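Local coordinates for D-galactonate dehydratase family member SEN1436 (Salmonella enterica subsp. enterica serovar Enteritidis, PDB 3TW9), which dehydrates D-gluconate to 2-dehydro-3-deoxy-D-gluconate at a low rate in vitro, using one magnesium ion per subunit, and probably has no significant role in D-gluconate breakdown in vivo, at residues H247-H250 against E251-P255; I259-A262 against K263-Q267; P310-N314 against R315-Y319. One frame throughout, in Å; residues are numbered along the deposited sequence.

Contact 1: residues H247-H250 against E251-P255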
loop_
_atom_site.group_PDB
_atom_site.type_symbol
_atom_site.label_atom_id
_atom_site.label_comp_id
_atom_site.label_asym_id
_atom_site.label_seq_id
_atom_site.Cartn_x
_atom_site.Cartn_y
_atom_site.Cartn_z
ATOM N N HIS C 247 -16.565 -10.374 -20.398
ATOM C CA HIS C 247 -16.861 -9.693 -21.640
ATOM C C HIS C 247 -16.273 -8.304 -21.585
ATOM O O HIS C 247 -16.475 -7.589 -20.606
ATOM C CB HIS C 247 -18.374 -9.607 -21.919
ATOM C CG HIS C 247 -18.678 -8.941 -23.226
ATOM N ND1 HIS C 247 -18.415 -9.549 -24.436
ATOM C CD2 HIS C 247 -19.118 -7.693 -23.518
ATOM C CE1 HIS C 247 -18.742 -8.728 -25.421
ATOM N NE2 HIS C 247 -19.161 -7.590 -24.891
ATOM N N ASP C 248 -15.588 -7.924 -22.652
ATOM C CA ASP C 248 -14.954 -6.609 -22.752
ATOM C C ASP C 248 -15.758 -5.688 -23.670
ATOM O O ASP C 248 -15.823 -5.877 -24.888
ATOM C CB ASP C 248 -13.512 -6.818 -23.291
ATOM C CG ASP C 248 -12.628 -5.597 -23.155
ATOM O OD1 ASP C 248 -13.094 -4.563 -22.642
ATOM O OD2 ASP C 248 -11.437 -5.677 -23.552
ATOM N N VAL C 249 -16.363 -4.659 -23.085
ATOM C CA VAL C 249 -17.026 -3.594 -23.864
ATOM C C VAL C 249 -15.999 -2.721 -24.627
ATOM O O VAL C 249 -16.306 -2.207 -25.701
ATOM C CB VAL C 249 -17.883 -2.713 -22.924
ATOM C CG1 VAL C 249 -18.589 -1.598 -23.683
ATOM C CG2 VAL C 249 -18.903 -3.576 -22.200
ATOM N N HIS C 250 -14.812 -2.543 -24.033
ATOM C CA HIS C 250 -13.662 -1.861 -24.645
ATOM C C HIS C 250 -14.044 -0.486 -25.133
ATOM O O HIS C 250 -13.734 -0.128 -26.261
ATOM C CB HIS C 250 -13.102 -2.702 -25.813
ATOM C CG HIS C 250 -11.628 -2.559 -26.030
ATOM N ND1 HIS C 250 -11.078 -1.554 -26.795
ATOM C CD2 HIS C 250 -10.585 -3.297 -25.576
ATOM C CE1 HIS C 250 -9.762 -1.680 -26.804
ATOM N NE2 HIS C 250 -9.437 -2.732 -26.075
ATOM N N GLU C 251 -14.779 0.253 -24.292
ATOM C CA GLU C 251 -15.147 1.648 -24.546
ATOM C C GLU C 251 -15.922 1.907 -25.854
ATOM O O GLU C 251 -15.928 3.039 -26.363
ATOM C CB GLU C 251 -13.906 2.591 -24.381
ATOM C CG GLU C 251 -12.745 2.464 -25.429
ATOM C CD GLU C 251 -11.678 3.546 -25.337
ATOM O OE1 GLU C 251 -10.740 3.593 -26.178
ATOM O OE2 GLU C 251 -11.740 4.356 -24.406
ATOM N N ARG C 252 -16.610 0.884 -26.369
ATOM C CA ARG C 252 -17.181 0.966 -27.729
ATOM C C ARG C 252 -18.590 1.575 -27.840
ATOM O O ARG C 252 -19.062 1.839 -28.951
ATOM C CB ARG C 252 -17.122 -0.410 -28.419
ATOM C CG ARG C 252 -15.691 -0.816 -28.808
ATOM C CD ARG C 252 -15.640 -2.247 -29.341
ATOM N NE ARG C 252 -15.990 -3.268 -28.344
ATOM C CZ ARG C 252 -16.450 -4.488 -28.638
ATOM N NH1 ARG C 252 -16.640 -4.840 -29.908
ATOM N NH2 ARG C 252 -16.744 -5.354 -27.665
ATOM N N VAL C 253 -19.255 1.824 -26.706
ATOM C CA VAL C 253 -20.648 2.304 -26.738
ATOM C C VAL C 253 -20.818 3.543 -25.862
ATOM O O VAL C 253 -19.921 3.848 -25.079
ATOM C CB VAL C 253 -21.682 1.232 -26.289
ATOM C CG1 VAL C 253 -21.662 -0.001 -27.223
ATOM C CG2 VAL C 253 -21.472 0.803 -24.827
ATOM N N THR C 254 -21.943 4.248 -26.011
ATOM C CA THR C 254 -22.192 5.435 -25.163
ATOM C C THR C 254 -22.431 4.948 -23.752
ATOM O O THR C 254 -22.815 3.778 -23.526
ATOM C CB THR C 254 -23.437 6.268 -25.580
ATOM O OG1 THR C 254 -24.622 5.459 -25.440
ATOM C CG2 THR C 254 -23.274 6.859 -26.968
ATOM N N PRO C 255 -22.202 5.835 -22.783
ATOM C CA PRO C 255 -22.329 5.361 -21.412
ATOM C C PRO C 255 -23.672 4.750 -21.043
ATOM O O PRO C 255 -23.687 3.684 -20.435
ATOM C CB PRO C 255 -22.035 6.605 -20.596
ATOM C CG PRO C 255 -21.051 7.361 -21.444
ATOM C CD PRO C 255 -21.581 7.176 -22.858
#
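R252 folds back over the turn and grips two carbonyls of the preceding residues, D248 and V249. Its chain leaves the backbone with CG anti to the carbonyl carbon and bends at chi3 (-65°), which brings the guanidinium back alongside 248-249. R252 NE donates to V249 O at 2.9 Å. R252 NH2 donates to D248 O at 3.0 Å, in the plane of that carbonyl. Both oxygens lie at the guanidinium edge, tilted slightly from its plane, so the group is fixed in rotation. V249 O takes a second bond, from the backbone R252 N at 3.2 Å. The two donors reach it from opposite faces of the carbonyl plane. Of the H250 side chain, CB comes nearest the arginine, 3.9 Å from R252 NE. The H250 ring leads away. Its ND1 is hydrogen-bonded to OXT of the C-terminal P442, and its NE2 to a bound glycerol. On the side facing helix 221-239, V249 CG1 meets V253 CG2 at 3.9 Å, the two side chains crossing at about a right angle. Y224 of that helix packs on both valines and makes a cation-pi contact with R252. V249 to R252 form a type I' beta turn. It follows the barrel strand that carries the magnesium ligand D248 and holds H250, a proton donor/acceptor by similarity. This is the active-site end of an enolase-superfamily barrel.

Contact 2: residues I259-A262 against K263-Q267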
loop_
_atom_site.group_PDB
_atom_site.type_symbol
_atom_site.label_atom_id
_atom_site.label_comp_id
_atom_site.label_asym_id
_atom_site.label_seq_id
_atom_site.Cartn_x
_atom_site.Cartn_y
_atom_site.Cartn_z
ATOM N N ILE C 259 -24.520 1.069 -19.498
ATOM C CA ILE C 259 -25.331 0.884 -18.280
ATOM C C ILE C 259 -26.489 -0.086 -18.530
ATOM O O ILE C 259 -26.689 -1.035 -17.766
ATOM C CB ILE C 259 -25.868 2.242 -17.722
ATOM C CG1 ILE C 259 -24.676 3.110 -17.302
ATOM C CG2 ILE C 259 -26.900 2.028 -16.550
ATOM C CD1 ILE C 259 -25.024 4.560 -16.830
ATOM N N ASN C 260 -27.216 0.123 -19.635
ATOM C CA ASN C 260 -28.268 -0.800 -19.990
ATOM C C ASN C 260 -27.752 -2.227 -20.245
ATOM O O ASN C 260 -28.396 -3.203 -19.850
ATOM C CB ASN C 260 -29.037 -0.282 -21.198
ATOM C CG ASN C 260 -30.344 -0.960 -21.365
ATOM O OD1 ASN C 260 -31.292 -0.718 -20.612
ATOM N ND2 ASN C 260 -30.418 -1.834 -22.358
ATOM N N LEU C 261 -26.573 -2.336 -20.839
ATOM C CA LEU C 261 -25.980 -3.622 -21.144
ATOM C C LEU C 261 -25.567 -4.365 -19.862
ATOM O O LEU C 261 -25.845 -5.560 -19.705
ATOM C CB LEU C 261 -24.778 -3.437 -22.065
ATOM C CG LEU C 261 -24.066 -4.701 -22.541
ATOM C CD1 LEU C 261 -24.988 -5.614 -23.374
ATOM C CD2 LEU C 261 -22.835 -4.304 -23.336
ATOM N N ALA C 262 -24.939 -3.648 -18.939
ATOM C CA ALA C 262 -24.646 -4.193 -17.600
ATOM C C ALA C 262 -25.900 -4.787 -16.938
ATOM O O ALA C 262 -25.887 -5.906 -16.419
ATOM C CB ALA C 262 -24.027 -3.099 -16.704
ATOM N N LYS C 263 -26.984 -4.042 -16.981
ATOM C CA LYS C 263 -28.256 -4.521 -16.429
ATOM C C LYS C 263 -28.790 -5.764 -17.146
ATOM O O LYS C 263 -29.213 -6.722 -16.489
ATOM C CB LYS C 263 -29.312 -3.411 -16.416
ATOM C CG LYS C 263 -28.933 -2.240 -15.463
ATOM C CD LYS C 263 -29.892 -1.038 -15.633
ATOM C CE LYS C 263 -31.304 -1.328 -15.123
ATOM N NZ LYS C 263 -32.171 -0.109 -15.140
ATOM N N THR C 264 -28.738 -5.757 -18.472
ATOM C CA THR C 264 -29.245 -6.906 -19.254
ATOM C C THR C 264 -28.418 -8.184 -19.068
ATOM O O THR C 264 -28.940 -9.287 -19.235
ATOM C CB THR C 264 -29.369 -6.579 -20.761
ATOM O OG1 THR C 264 -28.093 -6.224 -21.302
ATOM C CG2 THR C 264 -30.335 -5.430 -20.965
ATOM N N LEU C 265 -27.146 -8.022 -18.699
ATOM C CA LEU C 265 -26.209 -9.151 -18.522
ATOM C C LEU C 265 -26.144 -9.685 -17.103
ATOM O O LEU C 265 -25.465 -10.682 -16.861
ATOM C CB LEU C 265 -24.812 -8.773 -18.990
ATOM C CG LEU C 265 -24.633 -8.455 -20.490
ATOM C CD1 LEU C 265 -23.220 -8.065 -20.784
ATOM C CD2 LEU C 265 -25.046 -9.642 -21.381
ATOM N N GLU C 266 -26.821 -9.017 -16.164
ATOM C CA GLU C 266 -26.920 -9.501 -14.768
ATOM C C GLU C 266 -27.286 -10.973 -14.624
ATOM O O GLU C 266 -26.628 -11.693 -13.890
ATOM C CB GLU C 266 -27.914 -8.658 -13.965
ATOM C CG GLU C 266 -27.246 -7.482 -13.321
ATOM C CD GLU C 266 -28.172 -6.542 -12.586
ATOM O OE1 GLU C 266 -29.162 -6.968 -11.944
ATOM O OE2 GLU C 266 -27.874 -5.339 -12.654
ATOM N N GLN C 267 -28.329 -11.396 -15.344
ATOM C CA GLN C 267 -28.852 -12.758 -15.259
ATOM C C GLN C 267 -27.835 -13.827 -15.711
ATOM O O GLN C 267 -28.000 -15.008 -15.401
ATOM C CB GLN C 267 -30.118 -12.884 -16.107
ATOM C CG GLN C 267 -29.897 -12.529 -17.570
ATOM C CD GLN C 267 -31.184 -12.432 -18.372
ATOM O OE1 GLN C 267 -31.989 -13.360 -18.398
ATOM N NE2 GLN C 267 -31.376 -11.299 -19.039
#
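The backbone runs helically, with K263 N bonded to I259 O at 3.1 Å and T264 N to N260 O at 2.9 Å. L265 N continues the pattern to L261 O at 3.0 Å, but with a more bent N-H...O angle of 136°. The T264 hydroxyl turns back onto the helix. Its OG1 sits between the backbone N and the carbonyl carbon (chi1 60°) and donates to L261 O at 2.8 Å. It comes in from the side of that carbonyl, with a C=O...O angle of 109°, while L265 N approaches nearly along the C=O axis. L261 O thus serves two donors. The methyl T264 CG2, beside the backbone N, lies 3.2 Å from N260 O, with N260 ND2 farther off. Helix 255-265 links the parallel strands 244-248 and 272-274 of the barrel, so this is the helical part of a beta-alpha-beta unit. Its buried side is apolar. L261 CG meets L265 CD1 at 3.9 Å, one turn along, and both leucines rest on V228 of helix 221-239. A262 and L265 also touch L273 on strand 272-274. K263 and E266 carry their polar ends to residues 291-293. K263 runs its CG past I259 O at 3.4 Å, then bends at chi3 and reaches Q291 with NZ. E266 OE2 bonds S292 and the backbone of S293. At the end of the segment, Q267 folds back and gives NE2 to T264 O, which lies in the plane of its amide.

Contact 3: residues P310-N314 against R315-Y319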
loop_
_atom_site.group_PDB
_atom_site.type_symbol
_atom_site.label_atom_id
_atom_site.label_comp_id
_atom_site.label_asym_id
_atom_site.label_seq_id
_atom_site.Cartn_x
_atom_site.Cartn_y
_atom_site.Cartn_z
ATOM N N PRO C 310 -10.877 8.211 -7.733
ATOM C CA PRO C 310 -12.312 8.383 -7.447
ATOM C C PRO C 310 -13.103 7.092 -7.606
ATOM O O PRO C 310 -14.036 6.882 -6.862
ATOM C CB PRO C 310 -12.785 9.392 -8.492
ATOM C CG PRO C 310 -11.555 10.033 -9.024
ATOM C CD PRO C 310 -10.462 9.032 -8.893
ATOM N N LEU C 311 -12.720 6.225 -8.546
ATOM C CA LEU C 311 -13.438 4.949 -8.760
ATOM C C LEU C 311 -13.257 3.993 -7.580
ATOM O O LEU C 311 -14.218 3.352 -7.124
ATOM C CB LEU C 311 -12.953 4.259 -10.049
ATOM C CG LEU C 311 -13.172 5.090 -11.314
ATOM C CD1 LEU C 311 -12.779 4.266 -12.542
ATOM C CD2 LEU C 311 -14.617 5.567 -11.448
ATOM N N ILE C 312 -12.030 3.895 -7.088
ATOM C CA ILE C 312 -11.753 2.962 -5.982
ATOM C C ILE C 312 -12.265 3.555 -4.652
ATOM O O ILE C 312 -12.852 2.819 -3.860
ATOM C CB ILE C 312 -10.281 2.499 -5.967
ATOM C CG1 ILE C 312 -10.016 1.670 -7.231
ATOM C CG2 ILE C 312 -9.988 1.593 -4.761
ATOM C CD1 ILE C 312 -8.603 1.364 -7.451
ATOM N N ASP C 313 -12.126 4.887 -4.487
ATOM C CA ASP C 313 -12.628 5.656 -3.318
ATOM C C ASP C 313 -14.089 5.505 -3.076
ATOM O O ASP C 313 -14.541 5.547 -1.910
ATOM C CB ASP C 313 -12.303 7.198 -3.425
ATOM C CG ASP C 313 -10.954 7.542 -2.834
ATOM O OD1 ASP C 313 -10.359 6.652 -2.247
ATOM O OD2 ASP C 313 -10.497 8.689 -2.961
ATOM N N ASN C 314 -14.841 5.349 -4.166
ATOM C CA ASN C 314 -16.275 5.292 -4.087
ATOM C C ASN C 314 -16.805 3.926 -4.446
ATOM O O ASN C 314 -18.011 3.770 -4.640
ATOM C CB ASN C 314 -16.895 6.354 -4.987
ATOM C CG ASN C 314 -16.678 7.743 -4.446
ATOM O OD1 ASN C 314 -17.273 8.110 -3.435
ATOM N ND2 ASN C 314 -15.804 8.508 -5.088
ATOM N N ARG C 315 -15.884 2.965 -4.568
ATOM C CA ARG C 315 -16.234 1.546 -4.839
ATOM C C ARG C 315 -17.111 1.408 -6.096
ATOM O O ARG C 315 -18.152 0.731 -6.101
ATOM C CB ARG C 315 -16.817 0.898 -3.567
ATOM C CG ARG C 315 -15.709 0.740 -2.485
ATOM C CD ARG C 315 -16.214 0.633 -1.046
ATOM N NE ARG C 315 -16.880 1.860 -0.619
ATOM C CZ ARG C 315 -16.274 3.033 -0.404
ATOM N NH1 ARG C 315 -14.955 3.183 -0.508
ATOM N NH2 ARG C 315 -17.007 4.080 -0.067
ATOM N N LEU C 316 -16.689 2.082 -7.165
ATOM C CA LEU C 316 -17.482 2.137 -8.413
ATOM C C LEU C 316 -17.058 1.070 -9.410
ATOM O O LEU C 316 -17.631 0.938 -10.492
ATOM C CB LEU C 316 -17.345 3.523 -9.059
ATOM C CG LEU C 316 -17.935 4.689 -8.257
ATOM C CD1 LEU C 316 -17.661 5.978 -9.000
ATOM C CD2 LEU C 316 -19.445 4.519 -8.038
ATOM N N ILE C 317 -16.022 0.323 -9.045
ATOM C CA ILE C 317 -15.582 -0.843 -9.810
ATOM C C ILE C 317 -15.251 -1.965 -8.828
ATOM O O ILE C 317 -15.054 -1.709 -7.646
ATOM C CB ILE C 317 -14.304 -0.567 -10.669
ATOM C CG1 ILE C 317 -13.135 -0.146 -9.788
ATOM C CG2 ILE C 317 -14.563 0.499 -11.723
ATOM C CD1 ILE C 317 -11.796 0.049 -10.544
ATOM N N ASP C 318 -15.151 -3.186 -9.359
ATOM C CA ASP C 318 -14.844 -4.368 -8.573
ATOM C C ASP C 318 -13.465 -4.970 -8.920
ATOM O O ASP C 318 -12.908 -5.716 -8.130
ATOM C CB ASP C 318 -15.908 -5.399 -8.881
ATOM C CG ASP C 318 -17.280 -4.865 -8.629
ATOM O OD1 ASP C 318 -17.543 -4.530 -7.435
ATOM O OD2 ASP C 318 -18.029 -4.736 -9.603
ATOM N N TYR C 319 -12.926 -4.605 -10.077
ATOM C CA TYR C 319 -11.587 -5.026 -10.515
ATOM C C TYR C 319 -10.839 -3.871 -11.147
ATOM O O TYR C 319 -11.402 -3.159 -11.989
ATOM C CB TYR C 319 -11.645 -6.182 -11.552
ATOM C CG TYR C 319 -12.314 -7.384 -11.030
ATOM C CD1 TYR C 319 -11.548 -8.408 -10.425
ATOM C CD2 TYR C 319 -13.710 -7.550 -11.141
ATOM C CE1 TYR C 319 -12.164 -9.541 -9.941
ATOM C CE2 TYR C 319 -14.333 -8.698 -10.631
ATOM C CZ TYR C 319 -13.544 -9.679 -10.042
ATOM O OH TYR C 319 -14.138 -10.822 -9.542
HETATM O O HOH W 1 -15.477 6.429 0.890
#
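I317 has CG1 between the backbone N and the carbonyl carbon (chi1 60°), which directs CD1 to I312 CG1 at 4.1 Å. Its other branch, CG2, faces L311 CD1. The two isoleucines therefore meet at one branch, and the leucine takes the other. L311 also meets L316 where the chain turns back after the helix. L311 CD2 lies 3.9 Å from L316 CD1, and the side chains cross at about a right angle. N314 packs on L316 through CB. Its amide turns back to the helix, and ND2 donates to P310 O at 3.0 Å, in the carbonyl plane and on a lone pair. R315 bends at chi3 so that the guanidinium comes back over the end of the helix, with one face against N314 C. The stronger partner of R315 NH1 is N343 OD1. The bond from NH1 to D313 O, at 2.8 Å, is weak and strongly bent. Water 1 lies at the edge of the guanidinium and bridges R315 NH2 to D313 O. The second subunit comes close here, and D313 packs on D313 of that subunit. The backbone turn is held by L316 N on L311 O at 2.8 Å, almost straight, and by R315 N on I312 O, from above the carbonyl plane. R315, with positive phi, is the C-prime residue. This is a Schellman motif, here ending helix 305-313 before the barrel strand 319-320.

All three contacts belong to the barrel domain, at different points round the barrel. Contacts 1 and 2 are in series on one beta-alpha-beta unit and touch: V249 CG2 lies 4.2 Å from L261 CD2. Contact 3 is the C-terminal end of a later helix with the loop after it, and it touches neither. Each contact is partly buried. Contact 1 is at the catalytic end of its strand, and an arginine there binds backbone carbonyls beside the magnesium site. Contact 2 has a leucine face turned inward and exposed residues such as N260 outside. Contact 3 combines buried aliphatic residues with an exposed arginine near the second subunit.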